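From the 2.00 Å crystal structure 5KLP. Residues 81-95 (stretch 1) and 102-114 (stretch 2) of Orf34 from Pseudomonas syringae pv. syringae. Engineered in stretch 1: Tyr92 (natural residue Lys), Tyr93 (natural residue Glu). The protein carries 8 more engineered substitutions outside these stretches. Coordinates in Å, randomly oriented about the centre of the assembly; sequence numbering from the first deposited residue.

Stretch 1 81-95: PGLNLKHFRDHYYLI
Stretch 2 (102-114) GPSAFRAIFPQTC

How do the two backbones run? Strand 85-87 lies parallel to strand 105-110, their axes 26° apart and 4.6 Å at closest approach, with Leu85 opposite Arg107, Lys86 opposite Ala108 and His87 opposite Ile109 (CA to CA 4.6, 4.8 and 4.9 Å). Four backbone hydrogen bonds, each 2.9 Å from donor N to acceptor O, set this register: Arg107 N to Asn84 O, Lys86 N to Arg107 O, Ile109 N to Lys86 O, and Phe88 N to Ile109 O.

What anchors the strand's beginning? Asn84 has phi/psi 50/50, and its m rotamer (chi2 -19°) sends ND2 to Ala105 O at 2.9 Å. Arg107 (chi1 -33°, between wells, then m, t and chi4 -69°) folds back so that NH1 donates to Gly82 O at 3.3 Å; NH1 also lies 2.8 Å from Leu83 O. Gly82, at phi/psi 100/-15, would jam any CB against the preceding carbonyl.

Which side chains fill the two faces? Leu85 (t, p) shares a face with Arg107, His87 (t) and Ile109 (m, t); its CD1 lies 3.9 Å from Ile109 CG1. On the face of Lys86 and Ala108, Phe88 (m, chi2 -58°) brings CE2 to 3.5 Å from Ala108 CB. Leu94 (t, p), on helix 91-95, reaches over with CD1 4.0 Å from Ala108 CB. Phe106 and Phe110, both p with chi2 near 90°, offer their rings to Leu94: CE1 of Phe106 lies 3.9 Å from Leu94 CD1 and CE2 of Phe110 3.7 Å from Leu94 CD2.

How is the helix start tied down? Asp90 (t, chi2 -75°) divides its carboxylate: OD1 caps the helix by accepting from Tyr92 N at 2.8 Å, while OD2 accepts from Thr113 OG1 (Thr113 is m) at 2.6 Å. His91 (p, chi2 -104°) sets CB over the Phe110 ring face, 4.1 Å from its centroid. One water accepts from His91 N (2.8 Å) and donates to Pro111 O and Thr113 OG1 (both 2.7 Å).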

ATOM      1  N   PRO A  81       2.322 -14.864  11.277  1.00 34.51           N
ATOM      2  CA  PRO A  81       1.097 -14.923  12.086  1.00 36.70           C
ATOM      3  C   PRO A  81       0.873 -13.598  12.815  1.00 31.65           C
ATOM      4  O   PRO A  81       1.835 -12.965  13.252  1.00 28.73           O
ATOM      5  CB  PRO A  81       1.355 -16.088  13.053  1.00 46.17           C
ATOM      6  CG  PRO A  81       2.834 -16.315  13.010  1.00 49.63           C
ATOM      7  CD  PRO A  81       3.287 -15.913  11.643  1.00 43.50           C
ATOM      8  N   GLY A  82      -0.366 -13.128  12.836  1.00 28.00           N
ATOM      9  CA  GLY A  82      -0.668 -11.826  13.405  1.00 24.17           C
ATOM     10  C   GLY A  82      -0.815 -10.759  12.330  1.00 28.23           C
ATOM     11  O   GLY A  82      -1.318  -9.675  12.604  1.00 24.65           O
ATOM     12  N   LEU A  83      -0.365 -11.053  11.111  1.00 26.49           N
ATOM     13  CA  LEU A  83      -0.570 -10.138   9.984  1.00 19.78           C
ATOM     14  C   LEU A  83      -2.067  -9.865   9.818  1.00 25.76           C
ATOM     15  O   LEU A  83      -2.471  -8.728   9.580  1.00 22.01           O
ATOM     16  CB  LEU A  83       0.024 -10.706   8.689  1.00 19.43           C
ATOM     17  CG  LEU A  83      -0.302  -9.916   7.404  1.00 20.52           C
ATOM     18  CD1 LEU A  83       0.223  -8.482   7.460  1.00 18.82           C
ATOM     19  CD2 LEU A  83       0.205 -10.625   6.144  1.00 22.19           C
ATOM     20  N   ASN A  84      -2.879 -10.917   9.953  1.00 19.83           N
ATOM     21  CA  ASN A  84      -4.338 -10.788   9.921  1.00 20.03           C
ATOM     22  C   ASN A  84      -4.825  -9.980   8.724  1.00 20.19           C
ATOM     23  O   ASN A  84      -5.575  -9.011   8.870  1.00 20.11           O
ATOM     24  CB  ASN A  84      -4.850 -10.153  11.220  1.00 21.93           C
ATOM     25  CG  ASN A  84      -4.523 -10.993  12.449  1.00 32.02           C
ATOM     26  OD1 ASN A  84      -4.231 -12.178  12.338  1.00 34.18           O
ATOM     27  ND2 ASN A  84      -4.592 -10.382  13.625  1.00 29.01           N
ATOM     28  N   LEU A  85      -4.335 -10.344   7.551  1.00 20.23           N
ATOM     29  CA  LEU A  85      -4.654  -9.610   6.346  1.00 21.21           C
ATOM     30  C   LEU A  85      -5.852 -10.231   5.626  1.00 24.49           C
ATOM     31  O   LEU A  85      -5.947 -11.448   5.486  1.00 20.71           O
ATOM     32  CB  LEU A  85      -3.429  -9.563   5.434  1.00 20.79           C
ATOM     33  CG  LEU A  85      -3.593  -8.907   4.062  1.00 25.08           C
ATOM     34  CD1 LEU A  85      -4.014  -7.441   4.222  1.00 21.09           C
ATOM     35  CD2 LEU A  85      -2.292  -9.031   3.274  1.00 18.69           C
ATOM     36  N   LYS A  86      -6.768  -9.385   5.181  1.00 23.70           N
ATOM     37  CA  LYS A  86      -7.932  -9.841   4.433  1.00 28.69           C
ATOM     38  C   LYS A  86      -8.056  -9.081   3.125  1.00 16.81           C
ATOM     39  O   LYS A  86      -7.740  -7.899   3.047  1.00 17.33           O
ATOM     40  CB  LYS A  86      -9.218  -9.694   5.252  1.00 32.80           C
ATOM     41  CG  LYS A  86      -9.200 -10.493   6.538  1.00 42.77           C
ATOM     42  CD  LYS A  86     -10.564 -10.538   7.202  1.00 60.02           C
ATOM     43  CE  LYS A  86     -11.392 -11.690   6.626  1.00 67.62           C
ATOM     44  NZ  LYS A  86     -12.687 -11.878   7.334  1.00 71.05           N
ATOM     45  N   HIS A  87      -8.491  -9.778   2.093  1.00 17.73           N
ATOM     46  CA  HIS A  87      -8.831  -9.151   0.827  1.00 17.56           C
ATOM     47  C   HIS A  87     -10.341  -8.976   0.785  1.00 22.94           C
ATOM     48  O   HIS A  87     -11.066  -9.962   0.827  1.00 25.80           O
ATOM     49  CB  HIS A  87      -8.337 -10.021  -0.339  1.00 21.91           C
ATOM     50  CG  HIS A  87      -8.786  -9.560  -1.692  1.00 20.62           C
ATOM     51  ND1 HIS A  87      -8.776 -10.388  -2.797  1.00 21.58           N
ATOM     52  CD2 HIS A  87      -9.246  -8.359  -2.125  1.00 20.11           C
ATOM     53  CE1 HIS A  87      -9.214  -9.718  -3.848  1.00 21.71           C
ATOM     54  NE2 HIS A  87      -9.507  -8.486  -3.469  1.00 26.22           N
ATOM     55  N   PHE A  88     -10.819  -7.738   0.726  1.00 19.69           N
ATOM     56  CA  PHE A  88     -12.261  -7.514   0.593  1.00 21.77           C
ATOM     57  C   PHE A  88     -12.545  -7.050  -0.824  1.00 24.51           C
ATOM     58  O   PHE A  88     -11.753  -6.305  -1.409  1.00 19.01           O
ATOM     59  CB  PHE A  88     -12.779  -6.490   1.607  1.00 23.48           C
ATOM     60  CG  PHE A  88     -12.638  -6.926   3.044  1.00 30.94           C
ATOM     61  CD1 PHE A  88     -13.231  -8.098   3.493  1.00 27.51           C
ATOM     62  CD2 PHE A  88     -11.954  -6.136   3.959  1.00 23.71           C
ATOM     63  CE1 PHE A  88     -13.110  -8.493   4.818  1.00 29.43           C
ATOM     64  CE2 PHE A  88     -11.830  -6.525   5.277  1.00 28.75           C
ATOM     65  CZ  PHE A  88     -12.413  -7.707   5.711  1.00 28.40           C
ATOM     66  N   ARG A  89     -13.654  -7.510  -1.398  1.00 18.74           N
ATOM     67  CA  ARG A  89     -13.959  -7.179  -2.789  1.00 25.10           C
ATOM     68  C   ARG A  89     -14.570  -5.787  -2.915  1.00 21.94           C
ATOM     69  O   ARG A  89     -14.687  -5.243  -4.011  1.00 23.51           O
ATOM     70  CB  ARG A  89     -14.899  -8.235  -3.390  1.00 28.35           C
ATOM     71  N   ASP A  90     -14.926  -5.202  -1.779  1.00 17.68           N
ATOM     72  CA  ASP A  90     -15.506  -3.862  -1.729  1.00 21.01           C
ATOM     73  C   ASP A  90     -15.347  -3.353  -0.294  1.00 20.84           C
ATOM     74  O   ASP A  90     -15.298  -4.165   0.625  1.00 18.78           O
ATOM     75  CB  ASP A  90     -16.986  -3.901  -2.155  1.00 20.96           C
ATOM     76  CG  ASP A  90     -17.597  -2.514  -2.302  1.00 23.76           C
ATOM     77  OD1 ASP A  90     -17.885  -1.865  -1.268  1.00 22.39           O
ATOM     78  OD2 ASP A  90     -17.810  -2.085  -3.456  1.00 19.37           O
ATOM     79  N   HIS A  91     -15.260  -2.036  -0.078  1.00 15.08           N
ATOM     80  CA  HIS A  91     -15.106  -1.540   1.296  1.00 18.17           C
ATOM     81  C   HIS A  91     -16.351  -1.816   2.149  1.00 25.05           C
ATOM     82  O   HIS A  91     -16.291  -1.790   3.374  1.00 21.17           O
ATOM     83  CB  HIS A  91     -14.774  -0.036   1.312  1.00 19.55           C
ATOM     84  CG  HIS A  91     -15.912   0.857   0.921  1.00 17.44           C
ATOM     85  ND1 HIS A  91     -15.981   1.470  -0.310  1.00 24.56           N
ATOM     86  CD2 HIS A  91     -17.009   1.264   1.605  1.00 20.78           C
ATOM     87  CE1 HIS A  91     -17.077   2.206  -0.374  1.00 25.05           C
ATOM     88  NE2 HIS A  91     -17.723   2.094   0.772  1.00 22.64           N
ATOM     89  N   TYR A  92     -17.468  -2.108   1.493  1.00 21.61           N
ATOM     90  CA  TYR A  92     -18.663  -2.577   2.179  1.00 21.93           C
ATOM     91  C   TYR A  92     -18.357  -3.732   3.138  1.00 25.89           C
ATOM     92  O   TYR A  92     -18.892  -3.785   4.255  1.00 22.25           O
ATOM     93  CB  TYR A  92     -19.693  -3.012   1.140  1.00 22.67           C
ATOM     94  CG  TYR A  92     -20.998  -3.559   1.667  1.00 23.00           C
ATOM     95  CD1 TYR A  92     -21.090  -4.868   2.130  1.00 20.53           C
ATOM     96  CD2 TYR A  92     -22.164  -2.797   1.622  1.00 25.59           C
ATOM     97  CE1 TYR A  92     -22.293  -5.386   2.585  1.00 29.47           C
ATOM     98  CE2 TYR A  92     -23.376  -3.314   2.066  1.00 29.85           C
ATOM     99  CZ  TYR A  92     -23.430  -4.611   2.546  1.00 29.60           C
ATOM    100  OH  TYR A  92     -24.624  -5.136   2.984  1.00 30.62           O
ATOM    101  N   TYR A  93     -17.501  -4.657   2.698  1.00 21.54           N
ATOM    102  CA  TYR A  93     -17.179  -5.835   3.502  1.00 25.30           C
ATOM    103  C   TYR A  93     -16.174  -5.520   4.606  1.00 26.03           C
ATOM    104  O   TYR A  93     -16.098  -6.240   5.608  1.00 26.64           O
ATOM    105  CB  TYR A  93     -16.664  -6.969   2.607  1.00 26.72           C
ATOM    106  CG  TYR A  93     -17.728  -7.476   1.644  1.00 29.00           C
ATOM    107  CD1 TYR A  93     -18.841  -8.161   2.117  1.00 28.02           C
ATOM    108  CD2 TYR A  93     -17.630  -7.247   0.276  1.00 23.60           C
ATOM    109  CE1 TYR A  93     -19.819  -8.618   1.257  1.00 31.65           C
ATOM    110  CE2 TYR A  93     -18.601  -7.703  -0.597  1.00 24.79           C
ATOM    111  CZ  TYR A  93     -19.693  -8.381  -0.104  1.00 30.92           C
ATOM    112  OH  TYR A  93     -20.667  -8.826  -0.964  1.00 32.67           O
ATOM    113  N   LEU A  94     -15.424  -4.435   4.436  1.00 18.36           N
ATOM    114  CA  LEU A  94     -14.611  -3.911   5.531  1.00 18.91           C
ATOM    115  C   LEU A  94     -15.530  -3.472   6.654  1.00 25.41           C
ATOM    116  O   LEU A  94     -15.307  -3.790   7.827  1.00 22.57           O
ATOM    117  CB  LEU A  94     -13.761  -2.736   5.068  1.00 23.82           C
ATOM    118  CG  LEU A  94     -13.018  -1.952   6.154  1.00 31.18           C
ATOM    119  CD1 LEU A  94     -12.068  -2.847   6.941  1.00 34.41           C
ATOM    120  CD2 LEU A  94     -12.263  -0.788   5.529  1.00 24.51           C
ATOM    121  N   ILE A  95     -16.591  -2.761   6.291  1.00 21.92           N
ATOM    122  CA  ILE A  95     -17.529  -2.280   7.304  1.00 25.42           C
ATOM    123  C   ILE A  95     -18.178  -3.438   8.047  1.00 27.73           C
ATOM    124  O   ILE A  95     -18.285  -3.428   9.274  1.00 31.85           O
ATOM    125  CB  ILE A  95     -18.601  -1.401   6.668  1.00 26.08           C
ATOM    126  CG1 ILE A  95     -17.982  -0.063   6.279  1.00 23.16           C
ATOM    127  CG2 ILE A  95     -19.792  -1.232   7.618  1.00 27.14           C
ATOM    128  CD1 ILE A  95     -18.851   0.766   5.380  1.00 36.67           C
ATOM    129  N   GLY A 102     -14.091 -10.734  14.945  1.00 57.83           N
ATOM    130  CA  GLY A 102     -12.689 -10.933  14.595  1.00 52.34           C
ATOM    131  C   GLY A 102     -11.655 -10.282  15.511  1.00 46.88           C
ATOM    132  O   GLY A 102     -11.987  -9.799  16.597  1.00 43.13           O
ATOM    133  N   PRO A 103     -10.385 -10.259  15.067  1.00 39.11           N
ATOM    134  CA  PRO A 103      -9.245  -9.789  15.864  1.00 34.31           C
ATOM    135  C   PRO A 103      -9.274  -8.291  16.112  1.00 32.54           C
ATOM    136  O   PRO A 103      -9.831  -7.548  15.309  1.00 33.36           O
ATOM    137  CB  PRO A 103      -8.026 -10.141  14.995  1.00 37.24           C
ATOM    138  CG  PRO A 103      -8.542 -10.977  13.868  1.00 38.95           C
ATOM    139  CD  PRO A 103      -9.978 -10.615  13.700  1.00 39.83           C
ATOM    140  N   SER A 104      -8.632  -7.862  17.193  1.00 29.87           N
ATOM    141  CA  SER A 104      -8.566  -6.455  17.549  1.00 37.39           C
ATOM    142  C   SER A 104      -7.688  -5.671  16.580  1.00 38.02           C
ATOM    143  O   SER A 104      -7.856  -4.467  16.439  1.00 36.84           O
ATOM    144  CB  SER A 104      -8.063  -6.295  18.984  1.00 43.08           C
ATOM    145  OG  SER A 104      -6.650  -6.453  19.056  1.00 51.78           O
ATOM    146  N   ALA A 105      -6.716  -6.343  15.968  1.00 29.41           N
ATOM    147  CA  ALA A 105      -5.861  -5.712  14.966  1.00 26.96           C
ATOM    148  C   ALA A 105      -5.920  -6.495  13.648  1.00 31.31           C
ATOM    149  O   ALA A 105      -5.630  -7.691  13.626  1.00 28.48           O
ATOM    150  CB  ALA A 105      -4.424  -5.616  15.465  1.00 28.06           C
ATOM    151  N   PHE A 106      -6.281  -5.838  12.549  1.00 24.22           N
ATOM    152  CA  PHE A 106      -6.206  -6.513  11.256  1.00 21.82           C
ATOM    153  C   PHE A 106      -5.945  -5.535  10.121  1.00 24.00           C
ATOM    154  O   PHE A 106      -6.017  -4.313  10.300  1.00 20.63           O
ATOM    155  CB  PHE A 106      -7.477  -7.337  10.994  1.00 19.27           C
ATOM    156  CG  PHE A 106      -8.727  -6.523  10.766  1.00 25.26           C
ATOM    157  CD1 PHE A 106      -9.098  -6.139   9.482  1.00 26.63           C
ATOM    158  CD2 PHE A 106      -9.555  -6.181  11.825  1.00 28.47           C
ATOM    159  CE1 PHE A 106     -10.257  -5.403   9.259  1.00 21.72           C
ATOM    160  CE2 PHE A 106     -10.713  -5.451  11.608  1.00 26.67           C
ATOM    161  CZ  PHE A 106     -11.067  -5.063  10.317  1.00 22.28           C
ATOM    162  N   ARG A 107      -5.619  -6.086   8.958  1.00 17.83           N
ATOM    163  CA  ARG A 107      -5.332  -5.271   7.791  1.00 16.83           C
ATOM    164  C   ARG A 107      -6.274  -5.700   6.671  1.00 24.90           C
ATOM    165  O   ARG A 107      -6.699  -6.860   6.613  1.00 23.35           O
ATOM    166  CB  ARG A 107      -3.874  -5.436   7.324  1.00 35.60           C
ATOM    167  CG  ARG A 107      -2.799  -5.687   8.409  1.00 43.65           C
ATOM    168  CD  ARG A 107      -2.839  -4.674   9.483  1.00 48.14           C
ATOM    169  NE  ARG A 107      -1.672  -4.601  10.370  1.00 46.02           N
ATOM    170  CZ  ARG A 107      -1.295  -5.518  11.262  1.00 41.14           C
ATOM    171  NH1 ARG A 107      -1.922  -6.678  11.380  1.00 33.87           N
ATOM    172  NH2 ARG A 107      -0.244  -5.274  12.029  1.00 45.39           N
ATOM    173  N   ALA A 108      -6.607  -4.766   5.789  1.00 15.84           N
ATOM    174  CA  ALA A 108      -7.543  -5.044   4.715  1.00 21.69           C
ATOM    175  C   ALA A 108      -7.063  -4.403   3.414  1.00 30.69           C
ATOM    176  O   ALA A 108      -6.594  -3.263   3.422  1.00 24.33           O
ATOM    177  CB  ALA A 108      -8.931  -4.533   5.076  1.00 19.01           C
ATOM    178  N   ILE A 109      -7.189  -5.135   2.309  1.00 14.78           N
ATOM    179  CA  ILE A 109      -6.948  -4.591   0.981  1.00 14.38           C
ATOM    180  C   ILE A 109      -8.246  -4.635   0.194  1.00 19.05           C
ATOM    181  O   ILE A 109      -8.935  -5.652   0.171  1.00 20.38           O
ATOM    182  CB  ILE A 109      -5.853  -5.371   0.238  1.00 18.26           C
ATOM    183  CG1 ILE A 109      -4.538  -5.306   1.021  1.00 20.74           C
ATOM    184  CG2 ILE A 109      -5.669  -4.844  -1.197  1.00 14.18           C
ATOM    185  CD1 ILE A 109      -3.448  -6.217   0.481  1.00 15.85           C
ATOM    186  N   PHE A 110      -8.600  -3.532  -0.447  1.00 16.25           N
ATOM    187  CA  PHE A 110      -9.855  -3.503  -1.180  1.00 17.48           C
ATOM    188  C   PHE A 110      -9.747  -2.501  -2.311  1.00 16.45           C
ATOM    189  O   PHE A 110      -8.986  -1.540  -2.220  1.00 17.43           O
ATOM    190  CB  PHE A 110     -11.031  -3.164  -0.247  1.00 15.30           C
ATOM    191  CG  PHE A 110     -10.863  -1.867   0.499  1.00 17.14           C
ATOM    192  CD1 PHE A 110     -11.281  -0.669  -0.054  1.00 14.08           C
ATOM    193  CD2 PHE A 110     -10.280  -1.853   1.756  1.00 22.26           C
ATOM    194  CE1 PHE A 110     -11.124   0.543   0.649  1.00 18.73           C
ATOM    195  CE2 PHE A 110     -10.109  -0.650   2.464  1.00 22.46           C
ATOM    196  CZ  PHE A 110     -10.535   0.543   1.905  1.00 22.43           C
ATOM    197  N   PRO A 111     -10.498  -2.733  -3.389  1.00 16.32           N
ATOM    198  CA  PRO A 111     -10.509  -1.789  -4.504  1.00 19.12           C
ATOM    199  C   PRO A 111     -11.431  -0.618  -4.184  1.00 16.42           C
ATOM    200  O   PRO A 111     -12.187  -0.702  -3.209  1.00 16.20           O
ATOM    201  CB  PRO A 111     -11.052  -2.633  -5.654  1.00 18.31           C
ATOM    202  CG  PRO A 111     -12.023  -3.572  -4.958  1.00 20.25           C
ATOM    203  CD  PRO A 111     -11.358  -3.903  -3.650  1.00 20.28           C
ATOM    204  N   GLN A 112     -11.357   0.449  -4.972  1.00 19.93           N
ATOM    205  CA  GLN A 112     -12.290   1.561  -4.837  1.00 22.13           C
ATOM    206  C   GLN A 112     -13.584   1.260  -5.578  1.00 22.69           C
ATOM    207  O   GLN A 112     -13.595   0.464  -6.514  1.00 20.13           O
ATOM    208  CB  GLN A 112     -11.686   2.851  -5.374  1.00 17.28           C
ATOM    209  CG  GLN A 112     -10.334   3.176  -4.778  1.00 23.09           C
ATOM    210  CD  GLN A 112     -10.401   3.447  -3.287  1.00 29.73           C
ATOM    211  OE1 GLN A 112     -11.353   4.042  -2.792  1.00 30.56           O
ATOM    212  NE2 GLN A 112      -9.393   2.988  -2.563  1.00 40.44           N
ATOM    213  N   THR A 113     -14.666   1.918  -5.177  1.00 22.53           N
ATOM    214  CA  THR A 113     -15.959   1.716  -5.830  1.00 19.64           C
ATOM    215  C   THR A 113     -16.491   3.018  -6.450  1.00 19.43           C
ATOM    216  O   THR A 113     -16.380   4.094  -5.869  1.00 18.55           O
ATOM    217  CB  THR A 113     -16.971   1.161  -4.822  1.00 23.64           C
ATOM    218  OG1 THR A 113     -16.476  -0.071  -4.278  1.00 20.83           O
ATOM    219  CG2 THR A 113     -18.335   0.947  -5.474  1.00 21.59           C
ATOM    220  N   CYS A 114     -17.049   2.922  -7.646  1.00 22.13           N
ATOM    221  CA  CYS A 114     -17.734   4.039  -8.266  1.00 16.44           C
ATOM    222  C   CYS A 114     -19.118   4.214  -7.637  1.00 19.56           C
ATOM    223  O   CYS A 114     -19.930   3.306  -7.676  1.00 18.84           O
ATOM    224  CB  CYS A 114     -17.846   3.798  -9.772  1.00 16.09           C
ATOM    225  SG  CYS A 114     -18.803   5.037 -10.638  1.00 29.17           S
TER
HETATM  226  O   HOH W   1     -14.700  -0.319  -2.276  1.00 17.92           O